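PDB 6INX: N-acetylglucosaminidase from Paenibacillus barengoltzii, which probably hydrolyses beta-linked N-acetylglucosamine units in glycan chains, acting as a family 18 endo-beta-N-acetylglucosaminidase. Local coordinates for residues 287-292 with 298-303; 172-177 with 227-232; 40-45 with 67-72; 8-13 with 105-110. All coordinates share one frame; numbering follows the deposited sequence.

In the fold
Three of the contacts belong to the beta/alpha barrel, while contact 1 lies in the antiparallel domain inserted between its last two strands. Contact 4 is the most central: one buried hydrogen bond spans the barrel interior. Contact 3 touches it, because strands 64-70 and 105-109 are neighbours, with V69 O probably hydrogen-bonded to D109 N; its chemistry is wholly apolar, on the outer side of the same wall. Contact 2 reaches the same sheet nearer the surface, where a lysine ammonium gathers carbonyl oxygens. Contact 1, buried within its own domain, mixes strand pairing with proline-tyrosine packing; its centre is about 32 Å from that of contact 3, across the chain's centre.

Contact 1: 287-292 with 298-303; sequences KAPYLF and ISYDDE
The hairpin of strands 288-292 and 297-299 sits within the five-stranded antiparallel sheet of the domain that family 18 enzymes of this type insert between the seventh and eighth barrel strands, and L291 and I298 form its hydrogen-bonded pair. L291 N donates to I298 O at 2.9 Å, in the carbonyl plane, and I298 N returns a bond to L291 O; on the same face of the sheet the two CB atoms pack together. Beyond the pairing, Y300 turns its ring back against P289 and L291 of strand 288-292, crossing the L291 side chain at about a right angle. Its CG lies between the backbone N and the carbonyl carbon (chi1 69°), which brings CE1 to 3.8 Å from L291 CG. D302, salt-bridged to R280 and capping the helix that follows, slides past P289, its CG 3.7 Å from P289 CG. One water donates to P289 O and is hydrogen-bonded to S299 OG, which also meets H198 N. P289 CG makes a CH-pi contact over the Y300 ring face, 3.8 Å from the centroid and 12° off the normal.

Contact 2: 172-177 with 227-232; sequences EVQRYL and KEKIVI
K229 NZ is gripped by two backbone carbonyls, donating to Q174 O at 2.7 Å and to L177 O at 2.8 Å. The two bonds differ in direction: the ammonium lies nearly in line with the C=O of L177 (163° at the oxygen), but stands above the carbonyl plane of Q174. A third, weak bond of 3.4 Å runs from K229 NZ to Q174 OE1, whose chain bends at chi2 and crosses the lysine at about a right angle. Further out, L177 N also donates to Q174 O, from the opposite face of that carbonyl, so a local backbone bond helps hold this acceptor in place. The lysine reaches them with an extended chain beyond CG, and its backbone is fixed by hydrogen bonding with V180. L177 packs its side chain on L154 and I156 of strand 153-159. The clamp thus ties the chain at the C-terminal end of helix 170-173, leading into strand 179-183, to K229 just before strand 230-235, at the N-terminal ends of two neighbouring parallel strands of a TIM barrel.

Contact 3: 40-45 with 67-72; sequences DRIQTG and LSVGGW
I42 directs its CB toward V69 and L67, and each carbon beyond it finds a partner on strand 64-70. CG1, which lies beside the backbone N and anti to the carbonyl carbon (chi1 -66°), approaches the fork of V69, 3.9 Å from V69 CG1. From there CD1 reaches V69 CG2, also at 3.9 Å. The other branch, CG2, settles between two residues: it is 3.8 Å from V69 CG2 and 3.9 Å from L67 CD2. The I42 side chain crosses that of V69 at about a right angle and runs past that of L67 in the opposite direction. This packing lies on the outer wall of the beta/alpha barrel, where the short strand 41-43 runs antiparallel to strand 29-38 and lies beside helix 84-100, whose M90 also touches I42. An alanine here would lack both branches, and is likely to open a gap against V69 and L67 CD2. S68, between those two residues, instead points to the barrel interior; with V69, G70 and G71 it forms the SxGG sequence familiar from family 18 barrels. The backbone of the outer strand is held to the helix as well, by a hydrogen bond between I42 N and S93 OG. Farther along, T44 approaches L67 obliquely, its methyl CG2 lying 3.7 Å from L67 CD2, and its side chain also rests on Y101.

Contact 4: 8-13 with 105-110; sequences AGYVSD and GVDLDW
Y10 and D107 face each other from the first and fourth strands of the TIM barrel, their CA atoms 10.4 Å apart with strands 29-38 and 64-70 between them in the sheet, so only side chains bridge the interior. D107 belongs to the DxxDxDxE signature of family 18, which E111 completes, probably as the catalytic acid as in relatives. Y10 OH donates to D107 OD2 at 2.7 Å, and that oxygen sits at the hydroxyl edge of the ring, near its plane. Ring and carboxylate planes are 60° apart. The ring meets that of W324 and touches N31 and Q181. D107, with CG anti to its backbone N (chi1 169°), sends the carboxylate inward, where S68 OG also bonds OD2 and T155 OG1 bonds OD1. A phenylalanine in place of Y10 would probably cost D107 one of its hydrogen-bond donors and leave the carboxylate less firmly set. The hydroxyl meets D107 OD2 on its syn side, 31° out of the carboxylate plane.

Contact 1: 287-292 with 298-303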
loop_
_atom_site.group_PDB
_atom_site.type_symbol
_atom_site.label_atom_id
_atom_site.label_comp_id
_atom_site.label_asym_id
_atom_site.label_seq_id
_atom_site.Cartn_x
_atom_site.Cartn_y
_atom_site.Cartn_z
ATOM N N LYS A 287 -13.230 -4.137 13.488
ATOM C CA LYS A 287 -13.822 -5.410 13.921
ATOM C C LYS A 287 -12.791 -6.544 13.925
ATOM O O LYS A 287 -13.020 -7.627 13.379
ATOM C CB LYS A 287 -15.079 -5.790 13.123
ATOM C CG LYS A 287 -16.162 -4.716 13.001
ATOM C CD LYS A 287 -16.628 -4.202 14.351
ATOM C CE LYS A 287 -17.760 -3.193 14.172
ATOM N NZ LYS A 287 -18.018 -2.406 15.413
ATOM N N ALA A 288 -11.646 -6.293 14.561
ATOM C CA ALA A 288 -10.546 -7.249 14.565
ATOM C C ALA A 288 -9.855 -7.315 15.919
ATOM O O ALA A 288 -9.642 -6.273 16.561
ATOM C CB ALA A 288 -9.505 -6.887 13.490
ATOM N N PRO A 289 -9.480 -8.511 16.371
ATOM C CA PRO A 289 -8.695 -8.638 17.597
ATOM C C PRO A 289 -7.203 -8.588 17.320
ATOM O O PRO A 289 -6.726 -8.925 16.234
ATOM C CB PRO A 289 -9.087 -10.039 18.079
ATOM C CG PRO A 289 -9.148 -10.832 16.781
ATOM C CD PRO A 289 -9.778 -9.832 15.780
ATOM N N TYR A 290 -6.453 -8.171 18.334
ATOM C CA TYR A 290 -5.001 -8.163 18.244
ATOM C C TYR A 290 -4.408 -8.360 19.631
ATOM O O TYR A 290 -5.055 -8.078 20.642
ATOM C CB TYR A 290 -4.457 -6.900 17.556
ATOM C CG TYR A 290 -4.792 -5.569 18.207
ATOM C CD1 TYR A 290 -6.050 -5.002 18.056
ATOM C CD2 TYR A 290 -3.829 -4.853 18.901
ATOM C CE1 TYR A 290 -6.355 -3.764 18.622
ATOM C CE2 TYR A 290 -4.116 -3.612 19.471
ATOM C CZ TYR A 290 -5.384 -3.079 19.323
ATOM O OH TYR A 290 -5.660 -1.848 19.891
ATOM N N LEU A 291 -3.166 -8.849 19.670
ATOM C CA LEU A 291 -2.447 -9.096 20.913
ATOM C C LEU A 291 -1.196 -8.237 20.954
ATOM O O LEU A 291 -0.538 -8.032 19.931
ATOM C CB LEU A 291 -2.006 -10.554 21.018
ATOM C CG LEU A 291 -3.070 -11.618 20.798
ATOM C CD1 LEU A 291 -2.466 -13.001 21.043
ATOM C CD2 LEU A 291 -4.252 -11.385 21.718
ATOM N N PHE A 292 -0.860 -7.748 22.143
ATOM C CA PHE A 292 0.370 -6.995 22.323
ATOM C C PHE A 292 0.859 -7.209 23.742
ATOM O O PHE A 292 0.063 -7.176 24.684
ATOM C CB PHE A 292 0.134 -5.497 22.087
ATOM C CG PHE A 292 1.397 -4.699 21.938
ATOM C CD1 PHE A 292 2.365 -5.080 21.030
ATOM C CD2 PHE A 292 1.606 -3.551 22.690
ATOM C CE1 PHE A 292 3.530 -4.348 20.878
ATOM C CE2 PHE A 292 2.768 -2.798 22.527
ATOM C CZ PHE A 292 3.723 -3.200 21.619
ATOM N N ILE A 298 0.559 -9.062 17.384
ATOM C CA ILE A 298 -0.013 -10.228 16.711
ATOM C C ILE A 298 -1.417 -9.892 16.227
ATOM O O ILE A 298 -2.264 -9.477 17.021
ATOM C CB ILE A 298 -0.057 -11.447 17.652
ATOM C CG1 ILE A 298 1.370 -11.868 18.019
ATOM C CG2 ILE A 298 -0.829 -12.594 17.012
ATOM C CD1 ILE A 298 1.476 -12.946 19.113
ATOM N N SER A 299 -1.665 -10.089 14.930
ATOM C CA SER A 299 -2.971 -9.868 14.323
ATOM C C SER A 299 -3.583 -11.217 13.963
ATOM O O SER A 299 -2.898 -12.078 13.412
ATOM C CB SER A 299 -2.798 -9.071 13.025
ATOM O OG SER A 299 -3.975 -9.122 12.258
ATOM N N TYR A 300 -4.882 -11.393 14.220
ATOM C CA TYR A 300 -5.503 -12.694 13.972
ATOM C C TYR A 300 -7.008 -12.525 13.800
ATOM O O TYR A 300 -7.540 -11.429 13.947
ATOM C CB TYR A 300 -5.142 -13.690 15.091
ATOM C CG TYR A 300 -5.757 -13.408 16.446
ATOM C CD1 TYR A 300 -5.408 -12.279 17.171
ATOM C CD2 TYR A 300 -6.671 -14.291 17.012
ATOM C CE1 TYR A 300 -5.959 -12.022 18.419
ATOM C CE2 TYR A 300 -7.229 -14.043 18.272
ATOM C CZ TYR A 300 -6.862 -12.910 18.965
ATOM O OH TYR A 300 -7.409 -12.655 20.212
ATOM N N ASP A 301 -7.678 -13.637 13.465
ATOM C CA ASP A 301 -9.134 -13.759 13.428
ATOM C C ASP A 301 -9.575 -14.612 14.614
ATOM O O ASP A 301 -8.885 -15.569 14.997
ATOM C CB ASP A 301 -9.571 -14.523 12.157
ATOM C CG ASP A 301 -10.306 -13.650 11.129
ATOM O OD1 ASP A 301 -10.778 -12.539 11.455
ATOM O OD2 ASP A 301 -10.415 -14.101 9.959
ATOM N N ASP A 302 -10.717 -14.265 15.205
ATOM C CA ASP A 302 -11.276 -15.135 16.239
ATOM C C ASP A 302 -12.767 -15.344 16.015
ATOM O O ASP A 302 -13.294 -14.957 14.971
ATOM C CB ASP A 302 -10.943 -14.618 17.652
ATOM C CG ASP A 302 -11.619 -13.295 17.994
ATOM O OD1 ASP A 302 -12.405 -12.764 17.191
ATOM O OD2 ASP A 302 -11.364 -12.778 19.100
ATOM N N GLU A 303 -13.469 -15.953 16.979
ATOM C CA GLU A 303 -14.904 -16.153 16.794
ATOM C C GLU A 303 -15.647 -14.825 16.674
ATOM O O GLU A 303 -16.661 -14.741 15.969
ATOM C CB GLU A 303 -15.480 -16.991 17.942
ATOM C CG GLU A 303 -14.823 -18.357 18.110
ATOM C CD GLU A 303 -13.685 -18.353 19.120
ATOM O OE1 GLU A 303 -12.839 -17.428 19.099
ATOM O OE2 GLU A 303 -13.641 -19.278 19.952
HETATM O O HOH W 1 -6.018 -8.201 13.682
#

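Contact 2: 172-177 with 227-232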
loop_
_atom_site.group_PDB
_atom_site.type_symbol
_atom_site.label_atom_id
_atom_site.label_comp_id
_atom_site.label_asym_id
_atom_site.label_seq_id
_atom_site.Cartn_x
_atom_site.Cartn_y
_atom_site.Cartn_z
ATOM N N GLU A 172 -14.132 -9.799 -17.135
ATOM C CA GLU A 172 -14.103 -10.937 -18.049
ATOM C C GLU A 172 -13.848 -12.238 -17.294
ATOM O O GLU A 172 -14.516 -13.249 -17.532
ATOM C CB GLU A 172 -13.011 -10.724 -19.096
ATOM C CG GLU A 172 -13.203 -9.500 -19.979
ATOM C CD GLU A 172 -14.497 -9.550 -20.767
ATOM O OE1 GLU A 172 -15.241 -8.546 -20.752
ATOM O OE2 GLU A 172 -14.776 -10.595 -21.391
ATOM N N VAL A 173 -12.865 -12.220 -16.393
ATOM C CA VAL A 173 -12.491 -13.403 -15.616
ATOM C C VAL A 173 -13.710 -14.031 -14.942
ATOM O O VAL A 173 -13.898 -15.257 -14.964
ATOM C CB VAL A 173 -11.419 -13.012 -14.584
ATOM C CG1 VAL A 173 -11.307 -14.046 -13.474
ATOM C CG2 VAL A 173 -10.066 -12.764 -15.274
ATOM N N GLN A 174 -14.555 -13.199 -14.323
ATOM C CA GLN A 174 -15.628 -13.734 -13.486
ATOM C C GLN A 174 -16.606 -14.590 -14.277
ATOM O O GLN A 174 -17.231 -15.496 -13.711
ATOM C CB GLN A 174 -16.362 -12.605 -12.752
ATOM C CG GLN A 174 -17.058 -11.610 -13.672
ATOM C CD GLN A 174 -18.452 -12.053 -14.095
ATOM O OE1 GLN A 174 -19.060 -12.918 -13.468
ATOM N NE2 GLN A 174 -18.956 -11.463 -15.174
ATOM N N ARG A 175 -16.744 -14.325 -15.581
ATOM C CA ARG A 175 -17.731 -15.031 -16.393
ATOM C C ARG A 175 -17.467 -16.533 -16.438
ATOM O O ARG A 175 -18.403 -17.323 -16.604
ATOM C CB ARG A 175 -17.744 -14.417 -17.797
ATOM C CG ARG A 175 -17.746 -15.389 -18.949
ATOM C CD ARG A 175 -17.581 -14.638 -20.272
ATOM N NE ARG A 175 -17.481 -15.548 -21.411
ATOM C CZ ARG A 175 -18.521 -15.968 -22.126
ATOM N NH1 ARG A 175 -19.747 -15.561 -21.822
ATOM N NH2 ARG A 175 -18.336 -16.796 -23.147
ATOM N N TYR A 176 -16.214 -16.949 -16.260
ATOM C CA TYR A 176 -15.843 -18.354 -16.374
ATOM C C TYR A 176 -15.812 -19.080 -15.040
ATOM O O TYR A 176 -15.546 -20.286 -15.013
ATOM C CB TYR A 176 -14.479 -18.474 -17.061
ATOM C CG TYR A 176 -14.484 -17.734 -18.363
ATOM C CD1 TYR A 176 -15.263 -18.180 -19.418
ATOM C CD2 TYR A 176 -13.764 -16.559 -18.523
ATOM C CE1 TYR A 176 -15.298 -17.493 -20.611
ATOM C CE2 TYR A 176 -13.793 -15.864 -19.718
ATOM C CZ TYR A 176 -14.566 -16.338 -20.754
ATOM O OH TYR A 176 -14.607 -15.647 -21.943
ATOM N N LEU A 177 -16.126 -18.396 -13.943
ATOM C CA LEU A 177 -15.924 -18.933 -12.605
ATOM C C LEU A 177 -17.242 -19.109 -11.865
ATOM O O LEU A 177 -18.156 -18.285 -11.991
ATOM C CB LEU A 177 -15.058 -17.983 -11.789
ATOM C CG LEU A 177 -13.715 -17.647 -12.426
ATOM C CD1 LEU A 177 -12.974 -16.700 -11.507
ATOM C CD2 LEU A 177 -12.921 -18.925 -12.703
ATOM N N LYS A 227 -21.773 -9.603 -6.849
ATOM C CA LYS A 227 -21.707 -9.888 -5.417
ATOM C C LYS A 227 -21.975 -11.358 -5.127
ATOM O O LYS A 227 -21.350 -11.949 -4.236
ATOM C CB LYS A 227 -22.727 -9.028 -4.677
ATOM C CG LYS A 227 -22.322 -7.590 -4.580
ATOM C CD LYS A 227 -23.038 -6.944 -3.426
ATOM C CE LYS A 227 -22.105 -6.031 -2.697
ATOM N NZ LYS A 227 -21.488 -5.029 -3.610
ATOM N N GLU A 228 -22.915 -11.966 -5.852
ATOM C CA GLU A 228 -23.269 -13.358 -5.600
ATOM C C GLU A 228 -22.137 -14.323 -5.922
ATOM O O GLU A 228 -22.260 -15.517 -5.620
ATOM C CB GLU A 228 -24.538 -13.738 -6.371
ATOM C CG GLU A 228 -24.369 -13.764 -7.877
ATOM C CD GLU A 228 -24.785 -12.458 -8.535
ATOM O OE1 GLU A 228 -25.173 -12.499 -9.723
ATOM O OE2 GLU A 228 -24.729 -11.392 -7.872
ATOM N N LYS A 229 -21.045 -13.840 -6.516
ATOM C CA LYS A 229 -19.870 -14.666 -6.767
ATOM C C LYS A 229 -18.706 -14.386 -5.827
ATOM O O LYS A 229 -17.645 -14.993 -5.993
ATOM C CB LYS A 229 -19.391 -14.514 -8.221
ATOM C CG LYS A 229 -20.269 -15.211 -9.245
ATOM C CD LYS A 229 -19.594 -15.249 -10.605
ATOM C CE LYS A 229 -20.405 -16.083 -11.582
ATOM N NZ LYS A 229 -19.768 -16.148 -12.924
ATOM N N ILE A 230 -18.850 -13.487 -4.858
ATOM C CA ILE A 230 -17.731 -13.098 -4.008
ATOM C C ILE A 230 -17.760 -13.900 -2.719
ATOM O O ILE A 230 -18.721 -13.821 -1.949
ATOM C CB ILE A 230 -17.737 -11.591 -3.725
ATOM C CG1 ILE A 230 -17.484 -10.836 -5.032
ATOM C CG2 ILE A 230 -16.679 -11.255 -2.685
ATOM C CD1 ILE A 230 -17.459 -9.329 -4.896
ATOM N N VAL A 231 -16.679 -14.633 -2.469
ATOM C CA VAL A 231 -16.454 -15.366 -1.232
ATOM C C VAL A 231 -15.301 -14.668 -0.516
ATOM O O VAL A 231 -14.222 -14.504 -1.095
ATOM C CB VAL A 231 -16.122 -16.836 -1.537
ATOM C CG1 VAL A 231 -15.629 -17.576 -0.289
ATOM C CG2 VAL A 231 -17.338 -17.535 -2.161
ATOM N N ILE A 232 -15.525 -14.220 0.726
ATOM C CA ILE A 232 -14.462 -13.518 1.458
ATOM C C ILE A 232 -13.628 -14.492 2.276
ATOM O O ILE A 232 -13.967 -15.671 2.387
ATOM C CB ILE A 232 -15.000 -12.364 2.326
ATOM C CG1 ILE A 232 -15.912 -12.907 3.433
ATOM C CG2 ILE A 232 -15.717 -11.346 1.457
ATOM C CD1 ILE A 232 -16.210 -11.895 4.551
#

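Contact 3: 40-45 with 67-72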
loop_
_atom_site.group_PDB
_atom_site.type_symbol
_atom_site.label_atom_id
_atom_site.label_comp_id
_atom_site.label_asym_id
_atom_site.label_seq_id
_atom_site.Cartn_x
_atom_site.Cartn_y
_atom_site.Cartn_z
ATOM N N ASP A 40 3.593 -27.090 -18.075
ATOM C CA ASP A 40 2.322 -26.477 -18.448
ATOM C C ASP A 40 1.115 -27.302 -18.029
ATOM O O ASP A 40 0.011 -27.053 -18.514
ATOM C CB ASP A 40 2.227 -26.134 -19.946
ATOM C CG ASP A 40 3.223 -25.059 -20.394
ATOM O OD1 ASP A 40 3.886 -24.424 -19.550
ATOM O OD2 ASP A 40 3.332 -24.834 -21.624
ATOM N N ARG A 41 1.269 -28.264 -17.128
ATOM C CA ARG A 41 0.179 -29.142 -16.727
ATOM C C ARG A 41 0.055 -29.226 -15.208
ATOM O O ARG A 41 1.056 -29.223 -14.481
ATOM C CB ARG A 41 0.330 -30.550 -17.330
ATOM C CG ARG A 41 0.181 -30.554 -18.850
ATOM C CD ARG A 41 0.324 -31.948 -19.474
ATOM N NE ARG A 41 0.343 -31.816 -20.932
ATOM C CZ ARG A 41 -0.725 -31.944 -21.717
ATOM N NH1 ARG A 41 -1.913 -32.247 -21.197
ATOM N NH2 ARG A 41 -0.603 -31.762 -23.028
ATOM N N ILE A 42 -1.190 -29.320 -14.743
ATOM C CA ILE A 42 -1.468 -29.570 -13.331
ATOM C C ILE A 42 -0.947 -30.943 -12.943
ATOM O O ILE A 42 -1.254 -31.950 -13.595
ATOM C CB ILE A 42 -2.980 -29.463 -13.075
ATOM C CG1 ILE A 42 -3.441 -28.022 -13.292
ATOM C CG2 ILE A 42 -3.312 -29.890 -11.652
ATOM C CD1 ILE A 42 -4.966 -27.872 -13.380
ATOM N N GLN A 43 -0.169 -30.990 -11.865
ATOM C CA GLN A 43 0.447 -32.211 -11.367
ATOM C C GLN A 43 -0.184 -32.591 -10.036
ATOM O O GLN A 43 -0.301 -31.748 -9.142
ATOM C CB GLN A 43 1.948 -32.001 -11.170
ATOM C CG GLN A 43 2.705 -31.558 -12.413
ATOM C CD GLN A 43 2.654 -32.581 -13.532
ATOM O OE1 GLN A 43 2.547 -33.790 -13.291
ATOM N NE2 GLN A 43 2.714 -32.102 -14.773
ATOM N N THR A 44 -0.569 -33.865 -9.904
ATOM C CA THR A 44 -1.142 -34.392 -8.668
ATOM C C THR A 44 -0.336 -35.529 -8.052
ATOM O O THR A 44 -0.729 -36.033 -6.997
ATOM C CB THR A 44 -2.588 -34.873 -8.889
ATOM O OG1 THR A 44 -2.601 -35.905 -9.880
ATOM C CG2 THR A 44 -3.478 -33.716 -9.339
ATOM N N GLY A 45 0.777 -35.937 -8.669
ATOM C CA GLY A 45 1.489 -37.132 -8.237
ATOM C C GLY A 45 2.108 -37.037 -6.857
ATOM O O GLY A 45 2.379 -38.071 -6.238
ATOM N N LEU A 67 -9.755 -29.202 -6.345
ATOM C CA LEU A 67 -8.303 -29.254 -6.245
ATOM C C LEU A 67 -7.774 -27.840 -6.425
ATOM O O LEU A 67 -7.980 -27.234 -7.484
ATOM C CB LEU A 67 -7.726 -30.153 -7.335
ATOM C CG LEU A 67 -6.191 -30.153 -7.417
ATOM C CD1 LEU A 67 -5.545 -30.803 -6.188
ATOM C CD2 LEU A 67 -5.738 -30.857 -8.700
ATOM N N SER A 68 -7.116 -27.305 -5.401
ATOM C CA SER A 68 -6.495 -25.997 -5.534
ATOM C C SER A 68 -5.118 -26.175 -6.150
ATOM O O SER A 68 -4.352 -27.044 -5.732
ATOM C CB SER A 68 -6.379 -25.306 -4.181
ATOM O OG SER A 68 -5.899 -23.980 -4.340
ATOM N N VAL A 69 -4.803 -25.357 -7.147
ATOM C CA VAL A 69 -3.569 -25.490 -7.917
ATOM C C VAL A 69 -2.782 -24.209 -7.735
ATOM O O VAL A 69 -3.260 -23.133 -8.102
ATOM C CB VAL A 69 -3.873 -25.727 -9.402
ATOM C CG1 VAL A 69 -2.575 -25.783 -10.209
ATOM C CG2 VAL A 69 -4.661 -27.025 -9.586
ATOM N N GLY A 70 -1.575 -24.324 -7.186
ATOM C CA GLY A 70 -0.721 -23.163 -7.031
ATOM C C GLY A 70 -0.358 -22.906 -5.590
ATOM O O GLY A 70 0.205 -23.781 -4.924
ATOM N N GLY A 71 -0.680 -21.712 -5.094
ATOM C CA GLY A 71 -0.247 -21.273 -3.784
ATOM C C GLY A 71 0.946 -20.342 -3.890
ATOM O O GLY A 71 1.562 -20.182 -4.947
ATOM N N TRP A 72 1.279 -19.714 -2.762
ATOM C CA TRP A 72 2.378 -18.756 -2.756
ATOM C C TRP A 72 3.690 -19.436 -3.123
ATOM O O TRP A 72 4.072 -20.445 -2.524
ATOM C CB TRP A 72 2.505 -18.099 -1.383
ATOM C CG TRP A 72 3.573 -17.039 -1.343
ATOM C CD1 TRP A 72 4.822 -17.145 -0.794
ATOM C CD2 TRP A 72 3.489 -15.726 -1.892
ATOM N NE1 TRP A 72 5.512 -15.967 -0.961
ATOM C CE2 TRP A 72 4.717 -15.080 -1.635
ATOM C CE3 TRP A 72 2.492 -15.030 -2.572
ATOM C CZ2 TRP A 72 4.969 -13.765 -2.035
ATOM C CZ3 TRP A 72 2.744 -13.727 -2.977
ATOM C CH2 TRP A 72 3.974 -13.108 -2.706
#

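Contact 4: 8-13 with 105-110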
loop_
_atom_site.group_PDB
_atom_site.type_symbol
_atom_site.label_atom_id
_atom_site.label_comp_id
_atom_site.label_asym_id
_atom_site.label_seq_id
_atom_site.Cartn_x
_atom_site.Cartn_y
_atom_site.Cartn_z
ATOM N N ALA A 8 -16.332 -22.625 2.746
ATOM C CA ALA A 8 -15.293 -23.314 1.994
ATOM C C ALA A 8 -14.009 -23.352 2.807
ATOM O O ALA A 8 -13.532 -22.317 3.276
ATOM C CB ALA A 8 -15.057 -22.634 0.646
ATOM N N GLY A 9 -13.465 -24.538 2.988
ATOM C CA GLY A 9 -12.244 -24.673 3.753
ATOM C C GLY A 9 -11.084 -25.166 2.914
ATOM O O GLY A 9 -11.210 -26.167 2.200
ATOM N N TYR A 10 -9.951 -24.472 2.982
ATOM C CA TYR A 10 -8.711 -25.042 2.475
ATOM C C TYR A 10 -8.244 -26.151 3.407
ATOM O O TYR A 10 -8.200 -25.974 4.631
ATOM C CB TYR A 10 -7.636 -23.961 2.334
ATOM C CG TYR A 10 -7.794 -23.172 1.052
ATOM C CD1 TYR A 10 -7.206 -23.603 -0.134
ATOM C CD2 TYR A 10 -8.573 -22.023 1.022
ATOM C CE1 TYR A 10 -7.384 -22.892 -1.324
ATOM C CE2 TYR A 10 -8.752 -21.306 -0.148
ATOM C CZ TYR A 10 -8.154 -21.748 -1.319
ATOM O OH TYR A 10 -8.353 -21.024 -2.485
ATOM N N VAL A 11 -7.967 -27.317 2.832
ATOM C CA VAL A 11 -7.446 -28.459 3.572
ATOM C C VAL A 11 -6.225 -28.964 2.824
ATOM O O VAL A 11 -6.330 -29.351 1.654
ATOM C CB VAL A 11 -8.487 -29.581 3.687
ATOM C CG1 VAL A 11 -7.939 -30.708 4.565
ATOM C CG2 VAL A 11 -9.801 -29.037 4.234
ATOM N N SER A 12 -5.070 -28.963 3.485
ATOM C CA SER A 12 -3.897 -29.574 2.871
ATOM C C SER A 12 -4.142 -31.063 2.645
ATOM O O SER A 12 -4.893 -31.709 3.378
ATOM C CB SER A 12 -2.665 -29.372 3.750
ATOM O OG SER A 12 -2.693 -30.242 4.861
ATOM N N ASP A 13 -3.531 -31.605 1.586
ATOM C CA ASP A 13 -3.666 -33.036 1.320
ATOM C C ASP A 13 -3.280 -33.854 2.546
ATOM O O ASP A 13 -3.910 -34.874 2.853
ATOM C CB ASP A 13 -2.806 -33.414 0.108
ATOM C CG ASP A 13 -2.583 -34.916 -0.018
ATOM O OD1 ASP A 13 -3.562 -35.661 -0.223
ATOM O OD2 ASP A 13 -1.415 -35.348 0.086
ATOM N N GLY A 105 -13.844 -30.191 -9.346
ATOM C CA GLY A 105 -13.366 -29.080 -10.142
ATOM C C GLY A 105 -12.009 -28.615 -9.649
ATOM O O GLY A 105 -11.350 -29.290 -8.855
ATOM N N VAL A 106 -11.633 -27.433 -10.119
ATOM C CA VAL A 106 -10.311 -26.870 -9.881
ATOM C C VAL A 106 -10.457 -25.450 -9.361
ATOM O O VAL A 106 -11.266 -24.667 -9.874
ATOM C CB VAL A 106 -9.461 -26.890 -11.170
ATOM C CG1 VAL A 106 -8.153 -26.109 -10.993
ATOM C CG2 VAL A 106 -9.180 -28.321 -11.581
ATOM N N ASP A 107 -9.675 -25.125 -8.348
ATOM C CA ASP A 107 -9.535 -23.764 -7.844
ATOM C C ASP A 107 -8.130 -23.305 -8.222
ATOM O O ASP A 107 -7.145 -23.841 -7.707
ATOM C CB ASP A 107 -9.717 -23.751 -6.326
ATOM C CG ASP A 107 -9.335 -22.417 -5.707
ATOM O OD1 ASP A 107 -9.914 -21.392 -6.121
ATOM O OD2 ASP A 107 -8.457 -22.407 -4.820
ATOM N N LEU A 108 -8.019 -22.310 -9.095
ATOM C CA LEU A 108 -6.707 -21.840 -9.528
ATOM C C LEU A 108 -6.196 -20.763 -8.581
ATOM O O LEU A 108 -6.866 -19.746 -8.371
ATOM C CB LEU A 108 -6.777 -21.274 -10.942
ATOM C CG LEU A 108 -5.466 -21.426 -11.707
ATOM C CD1 LEU A 108 -5.274 -22.873 -12.133
ATOM C CD2 LEU A 108 -5.450 -20.501 -12.914
ATOM N N ASP A 109 -4.993 -20.979 -8.035
ATOM C CA ASP A 109 -4.405 -20.072 -7.053
ATOM C C ASP A 109 -3.054 -19.561 -7.555
ATOM O O ASP A 109 -2.016 -19.806 -6.936
ATOM C CB ASP A 109 -4.249 -20.822 -5.723
ATOM C CG ASP A 109 -3.868 -19.926 -4.580
ATOM O OD1 ASP A 109 -3.960 -18.692 -4.731
ATOM O OD2 ASP A 109 -3.487 -20.461 -3.515
ATOM N N TRP A 110 -3.060 -18.869 -8.688
ATOM C CA TRP A 110 -1.875 -18.212 -9.232
ATOM C C TRP A 110 -1.681 -16.888 -8.497
ATOM O O TRP A 110 -2.558 -16.022 -8.518
ATOM C CB TRP A 110 -2.125 -17.981 -10.726
ATOM C CG TRP A 110 -1.089 -17.197 -11.509
ATOM C CD1 TRP A 110 0.095 -16.678 -11.060
ATOM C CD2 TRP A 110 -1.168 -16.863 -12.895
ATOM N NE1 TRP A 110 0.752 -16.033 -12.087
ATOM C CE2 TRP A 110 -0.003 -16.133 -13.226
ATOM C CE3 TRP A 110 -2.107 -17.120 -13.897
ATOM C CZ2 TRP A 110 0.238 -15.656 -14.507
ATOM C CZ3 TRP A 110 -1.855 -16.661 -15.174
ATOM C CH2 TRP A 110 -0.701 -15.917 -15.465
#